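Local coordinates for protein glyceraldehyde-3-phosphate dehydrogenase (Sulfolobus solfataricus, PDB 1B7G) that oxidises and phosphorylates D-glyceraldehyde 3-phosphate in glycolysis, using NAD or, by marked preference, NADP as cofactor, at residues Asp18-Gln23 and Glu307-Ile312; Val89-Lys94 and Ala112-Ile117; Thr243-Leu248 and Arg326-Ser331. The protein carries 1 engineered substitution. All coordinates share one frame; numbering follows the deposited sequence.

Contact 1 (Asp18-Gln23 and Glu307-Ile312)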
loop_
_atom_site.group_PDB
_atom_site.type_symbol
_atom_site.label_atom_id
_atom_site.label_comp_id
_atom_site.label_asym_id
_atom_site.label_seq_id
_atom_site.Cartn_x
_atom_site.Cartn_y
_atom_site.Cartn_z
ATOM N N ASP A 18 -1.682 -17.021 0.469
ATOM C CA ASP A 18 -2.349 -16.546 -0.711
ATOM C C ASP A 18 -1.761 -17.100 -2.014
ATOM O O ASP A 18 -2.538 -17.430 -2.928
ATOM C CB ASP A 18 -2.417 -15.030 -0.780
ATOM C CG ASP A 18 -3.449 -14.410 0.130
ATOM O OD1 ASP A 18 -4.216 -15.125 0.812
ATOM O OD2 ASP A 18 -3.498 -13.166 0.167
ATOM N N ALA A 19 -0.435 -17.247 -2.103
ATOM C CA ALA A 19 0.152 -17.827 -3.318
ATOM C C ALA A 19 -0.200 -19.307 -3.485
ATOM O O ALA A 19 -0.362 -19.768 -4.627
ATOM C CB ALA A 19 1.678 -17.669 -3.364
ATOM N N ILE A 20 -0.302 -20.025 -2.392
ATOM C CA ILE A 20 -0.665 -21.439 -2.382
ATOM C C ILE A 20 -2.092 -21.609 -2.935
ATOM O O ILE A 20 -2.328 -22.423 -3.828
ATOM C CB ILE A 20 -0.609 -21.989 -0.967
ATOM C CG1 ILE A 20 0.868 -22.137 -0.539
ATOM C CG2 ILE A 20 -1.337 -23.342 -0.823
ATOM C CD1 ILE A 20 0.989 -22.342 0.944
ATOM N N ILE A 21 -2.959 -20.683 -2.528
ATOM C CA ILE A 21 -4.315 -20.616 -3.024
ATOM C C ILE A 21 -4.327 -20.407 -4.522
ATOM O O ILE A 21 -5.121 -21.068 -5.221
ATOM C CB ILE A 21 -5.165 -19.530 -2.327
ATOM C CG1 ILE A 21 -5.265 -19.856 -0.851
ATOM C CG2 ILE A 21 -6.555 -19.474 -2.967
ATOM C CD1 ILE A 21 -5.990 -18.870 0.038
ATOM N N LYS A 22 -3.414 -19.624 -5.072
ATOM C CA LYS A 22 -3.384 -19.396 -6.504
ATOM C C LYS A 22 -2.736 -20.512 -7.303
ATOM O O LYS A 22 -2.780 -20.437 -8.540
ATOM C CB LYS A 22 -2.692 -18.059 -6.824
ATOM C CG LYS A 22 -3.433 -16.881 -6.195
ATOM C CD LYS A 22 -2.736 -15.583 -6.612
ATOM C CE LYS A 22 -3.552 -14.372 -6.171
ATOM N NZ LYS A 22 -2.929 -13.131 -6.698
ATOM N N GLN A 23 -2.132 -21.518 -6.702
ATOM C CA GLN A 23 -1.470 -22.554 -7.510
ATOM C C GLN A 23 -2.519 -23.585 -7.969
ATOM O O GLN A 23 -3.368 -23.957 -7.156
ATOM C CB GLN A 23 -0.403 -23.241 -6.680
ATOM C CG GLN A 23 0.811 -22.381 -6.311
ATOM C CD GLN A 23 1.291 -21.471 -7.396
ATOM O OE1 GLN A 23 1.869 -21.887 -8.409
ATOM N NE2 GLN A 23 1.012 -20.157 -7.248
ATOM N N GLU A 307 9.689 -18.014 -4.419
ATOM C CA GLU A 307 10.704 -18.957 -4.047
ATOM C C GLU A 307 10.155 -20.081 -3.170
ATOM O O GLU A 307 10.488 -21.252 -3.361
ATOM C CB GLU A 307 11.888 -18.274 -3.283
ATOM C CG GLU A 307 12.502 -17.118 -4.064
ATOM C CD GLU A 307 13.036 -17.503 -5.424
ATOM O OE1 GLU A 307 13.446 -18.674 -5.552
ATOM O OE2 GLU A 307 12.984 -16.711 -6.401
ATOM N N ASN A 308 9.260 -19.751 -2.240
ATOM C CA ASN A 308 8.677 -20.775 -1.376
ATOM C C ASN A 308 7.762 -21.708 -2.199
ATOM O O ASN A 308 7.725 -22.924 -1.932
ATOM C CB ASN A 308 7.912 -20.148 -0.216
ATOM C CG ASN A 308 8.739 -19.841 1.007
ATOM O OD1 ASN A 308 8.926 -20.691 1.877
ATOM N ND2 ASN A 308 9.254 -18.620 1.089
ATOM N N ILE A 309 7.076 -21.148 -3.200
ATOM C CA ILE A 309 6.237 -21.999 -4.057
ATOM C C ILE A 309 7.081 -22.992 -4.843
ATOM O O ILE A 309 6.828 -24.223 -4.850
ATOM C CB ILE A 309 5.339 -21.167 -4.973
ATOM C CG1 ILE A 309 4.399 -20.256 -4.196
ATOM C CG2 ILE A 309 4.513 -22.129 -5.871
ATOM C CD1 ILE A 309 3.602 -20.932 -3.087
ATOM N N ASP A 310 8.188 -22.550 -5.448
ATOM C CA ASP A 310 9.070 -23.483 -6.162
ATOM C C ASP A 310 9.703 -24.501 -5.257
ATOM O O ASP A 310 9.902 -25.680 -5.648
ATOM C CB ASP A 310 10.129 -22.703 -6.942
ATOM C CG ASP A 310 9.531 -21.864 -8.039
ATOM O OD1 ASP A 310 8.557 -22.354 -8.672
ATOM O OD2 ASP A 310 10.008 -20.736 -8.299
ATOM N N ALA A 311 10.065 -24.097 -4.031
ATOM C CA ALA A 311 10.682 -24.970 -3.080
ATOM C C ALA A 311 9.726 -26.149 -2.782
ATOM O O ALA A 311 10.208 -27.264 -2.568
ATOM C CB ALA A 311 11.112 -24.299 -1.787
ATOM N N ILE A 312 8.437 -25.859 -2.661
ATOM C CA ILE A 312 7.465 -26.940 -2.441
ATOM C C ILE A 312 7.586 -27.936 -3.593
ATOM O O ILE A 312 7.739 -29.125 -3.390
ATOM C CB ILE A 312 6.027 -26.403 -2.369
ATOM C CG1 ILE A 312 5.804 -25.677 -1.033
ATOM C CG2 ILE A 312 5.021 -27.534 -2.531
ATOM C CD1 ILE A 312 4.653 -24.685 -1.013
#
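Ile309 reaches out from helix 304-315 and meets Ala19, Ile20 and Gln23 with its two branches. The longer branch ends on the helix surface of 18-23: its CD1 lies 3.8 Å from Ala19 CB and 3.9 Å from Ile20 CG1, a methyl in contact with both. The other branch turns to Gln23, where Ile309 CG2 comes within 3.6 Å of Gln23 CD and also touches CG and OE1. Ile309 holds CG1 beside its backbone N (chi1 -60°) and CG2 beside its carbonyl carbon, and this division lets one residue serve both patches. The amide it touches is bonded on several sides. Gln23, bent at chi2 (-40°), folds back along its own segment, and Gln23 NE2 donates to Ala19 O at 3.0 Å along a fairly straight N-H line of 163°. NE2 also bonds to Ser331 OG, and Gln23 OE1 accepts from Arg313 NH2, so this buried carboxamide has partners at both ends, which should restrict its rotation. Packing slackens at Ile312, which also points this way, but its CD1 comes no nearer than 4.6 Å to Ile20 CG1. Ile21 and Lys22, turned from the contact, are exposed, whereas Asp18 is buried among charges, in salt bridges to Arg46 and Arg272 of its own chain and to Lys269 of the second subunit. Helix 11-21 follows strand 2-7 through a glycine-rich turn consistent with a Rossmann dinucleotide-binding motif, and the contact uses its far, C-terminal part. Strand 26-32 packs against both segments: Leu28 touches Ile20, and Met26 touches Ile309 and Ile312; helix 321-331 closes in through Ile327 and Thr328, and strand 133-136 backs helix 304-315 at Ala311.

Contact 2 (Val89-Lys94 and Ala112-Ile117). With SO4 (sulfate ion), chain H.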
loop_
_atom_site.group_PDB
_atom_site.type_symbol
_atom_site.label_atom_id
_atom_site.label_comp_id
_atom_site.label_asym_id
_atom_site.label_seq_id
_atom_site.Cartn_x
_atom_site.Cartn_y
_atom_site.Cartn_z
ATOM N N VAL A 89 12.477 -19.903 15.487
ATOM C CA VAL A 89 11.321 -20.765 15.807
ATOM C C VAL A 89 11.279 -21.946 14.878
ATOM O O VAL A 89 10.869 -23.061 15.223
ATOM C CB VAL A 89 10.048 -19.917 15.832
ATOM C CG1 VAL A 89 8.801 -20.742 16.109
ATOM C CG2 VAL A 89 10.183 -18.805 16.895
ATOM N N GLY A 90 11.824 -21.826 13.665
ATOM C CA GLY A 90 11.815 -22.931 12.714
ATOM C C GLY A 90 12.558 -24.139 13.256
ATOM O O GLY A 90 12.116 -25.267 13.091
ATOM N N ALA A 91 13.675 -23.895 13.902
ATOM C CA ALA A 91 14.505 -24.891 14.534
ATOM C C ALA A 91 13.777 -25.569 15.694
ATOM O O ALA A 91 14.081 -26.703 16.041
ATOM C CB ALA A 91 15.779 -24.212 15.071
ATOM N N GLN A 92 12.859 -24.853 16.317
ATOM C CA GLN A 92 12.041 -25.417 17.385
ATOM C C GLN A 92 11.007 -26.355 16.784
ATOM O O GLN A 92 10.748 -27.389 17.379
ATOM C CB GLN A 92 11.376 -24.308 18.187
ATOM C CG GLN A 92 12.398 -23.441 18.939
ATOM C CD GLN A 92 11.717 -22.353 19.743
ATOM O OE1 GLN A 92 10.533 -22.446 20.077
ATOM N NE2 GLN A 92 12.463 -21.304 20.072
ATOM N N TYR A 93 10.492 -26.060 15.578
ATOM C CA TYR A 93 9.561 -26.969 14.934
ATOM C C TYR A 93 10.250 -28.081 14.151
ATOM O O TYR A 93 9.638 -29.136 13.930
ATOM C CB TYR A 93 8.567 -26.242 14.033
ATOM C CG TYR A 93 7.414 -25.644 14.796
ATOM C CD1 TYR A 93 6.323 -26.441 15.151
ATOM C CD2 TYR A 93 7.400 -24.307 15.146
ATOM C CE1 TYR A 93 5.265 -25.907 15.864
ATOM C CE2 TYR A 93 6.350 -23.765 15.857
ATOM C CZ TYR A 93 5.283 -24.577 16.210
ATOM O OH TYR A 93 4.231 -24.031 16.895
ATOM N N LYS A 94 11.539 -27.943 13.805
ATOM C CA LYS A 94 12.194 -29.004 13.036
ATOM C C LYS A 94 12.011 -30.406 13.588
ATOM O O LYS A 94 11.577 -31.323 12.872
ATOM C CB LYS A 94 13.641 -28.614 12.732
ATOM C CG LYS A 94 14.452 -29.685 12.024
ATOM C CD LYS A 94 13.860 -30.036 10.675
ATOM C CE LYS A 94 14.632 -31.179 10.021
ATOM N NZ LYS A 94 16.082 -30.933 9.936
ATOM N N ALA A 112 21.578 -22.658 8.492
ATOM C CA ALA A 112 21.577 -23.580 7.362
ATOM C C ALA A 112 21.370 -25.027 7.781
ATOM O O ALA A 112 20.666 -25.787 7.077
ATOM C CB ALA A 112 22.863 -23.465 6.538
ATOM N N GLU A 113 21.851 -25.391 8.981
ATOM C CA GLU A 113 21.654 -26.751 9.461
ATOM C C GLU A 113 20.214 -27.153 9.711
ATOM O O GLU A 113 19.964 -28.350 9.935
ATOM C CB GLU A 113 22.474 -26.955 10.761
ATOM C CG GLU A 113 21.647 -26.579 11.994
ATOM C CD GLU A 113 22.449 -26.423 13.259
ATOM O OE1 GLU A 113 23.677 -26.644 13.218
ATOM O OE2 GLU A 113 21.860 -26.053 14.299
ATOM N N VAL A 114 19.234 -26.260 9.772
ATOM C CA VAL A 114 17.841 -26.647 10.003
ATOM C C VAL A 114 17.297 -27.463 8.835
ATOM O O VAL A 114 16.358 -28.248 8.940
ATOM C CB VAL A 114 16.988 -25.392 10.254
ATOM C CG1 VAL A 114 16.644 -24.728 8.917
ATOM C CG2 VAL A 114 15.704 -25.691 11.019
ATOM N N ALA A 115 17.871 -27.313 7.652
ATOM C CA ALA A 115 17.470 -27.967 6.435
ATOM C C ALA A 115 18.543 -28.904 5.873
ATOM O O ALA A 115 19.661 -28.923 6.341
ATOM C CB ALA A 115 17.253 -26.882 5.354
ATOM N N ASP A 116 18.197 -29.570 4.778
ATOM C CA ASP A 116 19.109 -30.425 4.057
ATOM C C ASP A 116 19.755 -29.619 2.918
ATOM O O ASP A 116 20.680 -30.110 2.331
ATOM C CB ASP A 116 18.473 -31.668 3.441
ATOM C CG ASP A 116 17.596 -32.433 4.404
ATOM O OD1 ASP A 116 18.028 -32.647 5.549
ATOM O OD2 ASP A 116 16.440 -32.741 4.028
ATOM N N ILE A 117 19.214 -28.439 2.629
ATOM C CA ILE A 117 19.841 -27.620 1.598
ATOM C C ILE A 117 19.259 -26.201 1.663
ATOM O O ILE A 117 18.169 -26.050 2.205
ATOM C CB ILE A 117 19.602 -28.248 0.226
ATOM C CG1 ILE A 117 20.558 -27.692 -0.821
ATOM C CG2 ILE A 117 18.126 -28.067 -0.183
ATOM C CD1 ILE A 117 20.452 -28.297 -2.206
HETATM S S SO4 H . 24.547 -20.706 9.701
HETATM O O1 SO4 H . 25.413 -21.934 9.928
HETATM O O2 SO4 H . 23.845 -20.385 10.985
HETATM O O3 SO4 H . 23.580 -20.936 8.601
HETATM O O4 SO4 H . 25.485 -19.579 9.348
#
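Val114 lays its CG2 methyl against the backbone of helix 89-99, 3.8 Å from Ala91 CA and 4.2 Å from Gly90 C, with Ala91 CB a looser neighbour. At chi1 80° its CG1 takes the crowded position between backbone N and carbonyl carbon, while CG2 stands opposite the N and is the methyl that meets the helix. Lys94, one turn further on, approaches the same residue twice. Its CB lies 4.0 Å from Val114 CG2, and the rest of the chain, bent at chi2 (61°) and chi4, curls round the valine carbonyl until Lys94 NZ donates to Val114 O at 2.9 Å. The ammonium sits above the carbonyl plane, 45° out of it, rather than on a lone pair, and CD and CE lie alongside the same oxygen. Helix 89-99 is the connection between the parallel neighbouring strands 80-83 and 103-106, a beta-alpha-beta crossover of the Rossmann-type nucleotide-binding domain; 112-117 belongs to the loop that leaves strand 103-106, shortly after Gly109, a probable NAD-binding residue. Phe106 of that strand touches both Lys94 and Val114 from the sheet side. The ammonium also makes a cation-pi contact with Tyr133, and Asp116 OD1, 5.1 Å from Lys94 NZ, probably adds a mild attraction. A methionine in place of Lys94 would probably leave Val114 O without this donor and Tyr133 without its cation. Glu110 accepts a hydrogen bond from the backbone N of Gly90. At the start of 112-117, a sulfate, probably from the crystallisation liquor, takes a hydrogen bond from Ala112 N to its O3 at 2.6 Å and another from Lys195 NZ.

Contact 3 (Thr243-Leu248 and Arg326-Ser331)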
loop_
_atom_site.group_PDB
_atom_site.type_symbol
_atom_site.label_atom_id
_atom_site.label_comp_id
_atom_site.label_asym_id
_atom_site.label_seq_id
_atom_site.Cartn_x
_atom_site.Cartn_y
_atom_site.Cartn_z
ATOM N N THR A 243 14.623 -11.579 -17.717
ATOM C CA THR A 243 14.631 -12.649 -16.707
ATOM C C THR A 243 13.521 -12.412 -15.715
ATOM O O THR A 243 13.567 -11.437 -14.907
ATOM C CB THR A 243 15.980 -12.683 -15.950
ATOM O OG1 THR A 243 17.075 -12.758 -16.852
ATOM C CG2 THR A 243 16.065 -13.793 -14.930
ATOM N N PRO A 244 12.504 -13.246 -15.679
ATOM C CA PRO A 244 11.517 -13.177 -14.628
ATOM C C PRO A 244 12.135 -13.209 -13.231
ATOM O O PRO A 244 12.864 -14.090 -12.884
ATOM C CB PRO A 244 10.626 -14.385 -14.863
ATOM C CG PRO A 244 10.799 -14.701 -16.313
ATOM C CD PRO A 244 12.253 -14.376 -16.598
ATOM N N ARG A 245 11.591 -12.294 -12.394
ATOM C CA ARG A 245 12.005 -12.163 -11.018
ATOM C C ARG A 245 13.052 -11.036 -10.831
ATOM O O ARG A 245 13.425 -10.697 -9.736
ATOM C CB ARG A 245 12.358 -13.456 -10.321
ATOM C CG ARG A 245 11.123 -14.315 -10.088
ATOM C CD ARG A 245 11.396 -15.595 -9.310
ATOM N NE ARG A 245 10.326 -16.562 -9.685
ATOM C CZ ARG A 245 10.225 -17.762 -9.147
ATOM N NH1 ARG A 245 11.050 -18.145 -8.186
ATOM N NH2 ARG A 245 9.257 -18.579 -9.571
ATOM N N ILE A 246 13.349 -10.432 -11.960
ATOM C CA ILE A 246 14.225 -9.270 -12.053
ATOM C C ILE A 246 13.506 -8.257 -12.932
ATOM O O ILE A 246 13.048 -8.607 -14.033
ATOM C CB ILE A 246 15.600 -9.559 -12.646
ATOM C CG1 ILE A 246 16.446 -10.450 -11.728
ATOM C CG2 ILE A 246 16.368 -8.248 -12.917
ATOM C CD1 ILE A 246 17.763 -10.929 -12.362
ATOM N N VAL A 247 13.348 -7.028 -12.474
ATOM C CA VAL A 247 12.773 -5.994 -13.346
ATOM C C VAL A 247 13.783 -4.827 -13.446
ATOM O O VAL A 247 14.631 -4.674 -12.569
ATOM C CB VAL A 247 11.418 -5.464 -12.899
ATOM C CG1 VAL A 247 10.322 -6.512 -13.094
ATOM C CG2 VAL A 247 11.413 -4.971 -11.454
ATOM N N LEU A 248 13.638 -3.999 -14.448
ATOM C CA LEU A 248 14.520 -2.854 -14.642
ATOM C C LEU A 248 13.682 -1.596 -14.348
ATOM O O LEU A 248 12.463 -1.608 -14.573
ATOM C CB LEU A 248 15.111 -2.780 -16.043
ATOM C CG LEU A 248 16.162 -3.847 -16.388
ATOM C CD1 LEU A 248 16.648 -3.706 -17.816
ATOM C CD2 LEU A 248 17.371 -3.775 -15.443
ATOM N N ARG A 326 7.503 -21.595 -14.325
ATOM C CA ARG A 326 6.508 -21.015 -15.226
ATOM C C ARG A 326 5.154 -20.896 -14.545
ATOM O O ARG A 326 4.508 -19.845 -14.666
ATOM C CB ARG A 326 6.459 -21.734 -16.576
ATOM C CG ARG A 326 5.175 -21.498 -17.349
ATOM C CD ARG A 326 4.995 -22.454 -18.526
ATOM N NE ARG A 326 6.272 -22.677 -19.187
ATOM C CZ ARG A 326 6.992 -23.795 -19.166
ATOM N NH1 ARG A 326 6.565 -24.890 -18.547
ATOM N NH2 ARG A 326 8.174 -23.799 -19.791
ATOM N N ILE A 327 4.719 -21.880 -13.772
ATOM C CA ILE A 327 3.410 -21.820 -13.113
ATOM C C ILE A 327 3.428 -20.792 -11.980
ATOM O O ILE A 327 2.509 -20.003 -11.817
ATOM C CB ILE A 327 2.970 -23.197 -12.617
ATOM C CG1 ILE A 327 2.655 -24.066 -13.883
ATOM C CG2 ILE A 327 1.774 -23.148 -11.720
ATOM C CD1 ILE A 327 2.733 -25.550 -13.611
ATOM N N THR A 328 4.494 -20.841 -11.190
ATOM C CA THR A 328 4.663 -19.861 -10.107
ATOM C C THR A 328 4.612 -18.465 -10.708
ATOM O O THR A 328 3.768 -17.686 -10.291
ATOM C CB THR A 328 5.974 -20.088 -9.395
ATOM O OG1 THR A 328 5.937 -21.412 -8.829
ATOM C CG2 THR A 328 6.185 -19.060 -8.258
ATOM N N ASN A 329 5.403 -18.204 -11.741
ATOM C CA ASN A 329 5.446 -16.925 -12.391
ATOM C C ASN A 329 4.127 -16.440 -12.962
ATOM O O ASN A 329 3.721 -15.290 -12.704
ATOM C CB ASN A 329 6.548 -16.866 -13.454
ATOM C CG ASN A 329 7.927 -16.846 -12.764
ATOM O OD1 ASN A 329 8.046 -16.681 -11.558
ATOM N ND2 ASN A 329 8.945 -17.104 -13.553
ATOM N N GLU A 330 3.473 -17.294 -13.754
ATOM C CA GLU A 330 2.228 -16.885 -14.387
ATOM C C GLU A 330 1.148 -16.647 -13.352
ATOM O O GLU A 330 0.423 -15.678 -13.402
ATOM C CB GLU A 330 1.755 -17.984 -15.384
ATOM C CG GLU A 330 0.651 -17.500 -16.304
ATOM C CD GLU A 330 -0.752 -17.458 -15.779
ATOM O OE1 GLU A 330 -1.114 -18.188 -14.821
ATOM O OE2 GLU A 330 -1.561 -16.667 -16.340
ATOM N N SER A 331 0.994 -17.600 -12.413
ATOM C CA SER A 331 -0.079 -17.483 -11.459
ATOM C C SER A 331 0.101 -16.288 -10.508
ATOM O O SER A 331 -0.901 -15.872 -9.894
ATOM C CB SER A 331 -0.225 -18.750 -10.620
ATOM O OG SER A 331 0.943 -19.021 -9.856
#
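Arg245 presents the side of its guanidinium to Asn329, NE and NH2 both donating to the single oxygen OD1, each at 3.0 Å. The oxygen lies in the guanidinium plane, but the two flat groups stand nearly perpendicular, their planes 79° apart. The donors therefore differ: NE is in the carbonyl plane on a lone pair, whereas NH2 sits above that plane. Extended from CG to NE, the arginine chain crosses Asn329 and Thr328 at about a right angle, and Thr328 CG2 comes within 3.4 Å of Arg245 NH2. On the other end of the amide, Asn329 ND2 rests 3.5 Å from Pro244 CB. Pro244 and Arg245 are the central residues of a type II turn from Thr243 to Ile246, Arg245 taking the left-handed position (phi 97°), just before strand 246-249 of the catalytic-domain sheet; helix 321-331 carries the partners. Arg245 also forms salt bridges with Asp310 through NH2 and with Glu307 through NH1, and Thr328 OG1 bonds to Asp310. With two carboxylates balancing its charge, the buried guanidinium is likely to stay protonated, and the neutral amide oxygen takes NE and shares NH2 with Asp310.

Overall arrangement
From the N terminus, the chain leaves 18-23 at the end of the first helix of the nucleotide-binding domain. Contact 2 closes a short loop early on, joining 89-94 to 112-117 within that domain and lying wholly inside the long excursion that contact 1 ends at 307-312. Contact 3 opens at 243-248, before that return, and closes at 326-331 after it, so contacts 1 and 3 cross. Helices 304-315 and 321-331, consecutive in the chain, thus tie the first domain to the sheet of the catalytic domain, at strand 246-249, and the two contacts touch through Asp310. Contact 2 stays apart, its centre about 28 Å from that of contact 3.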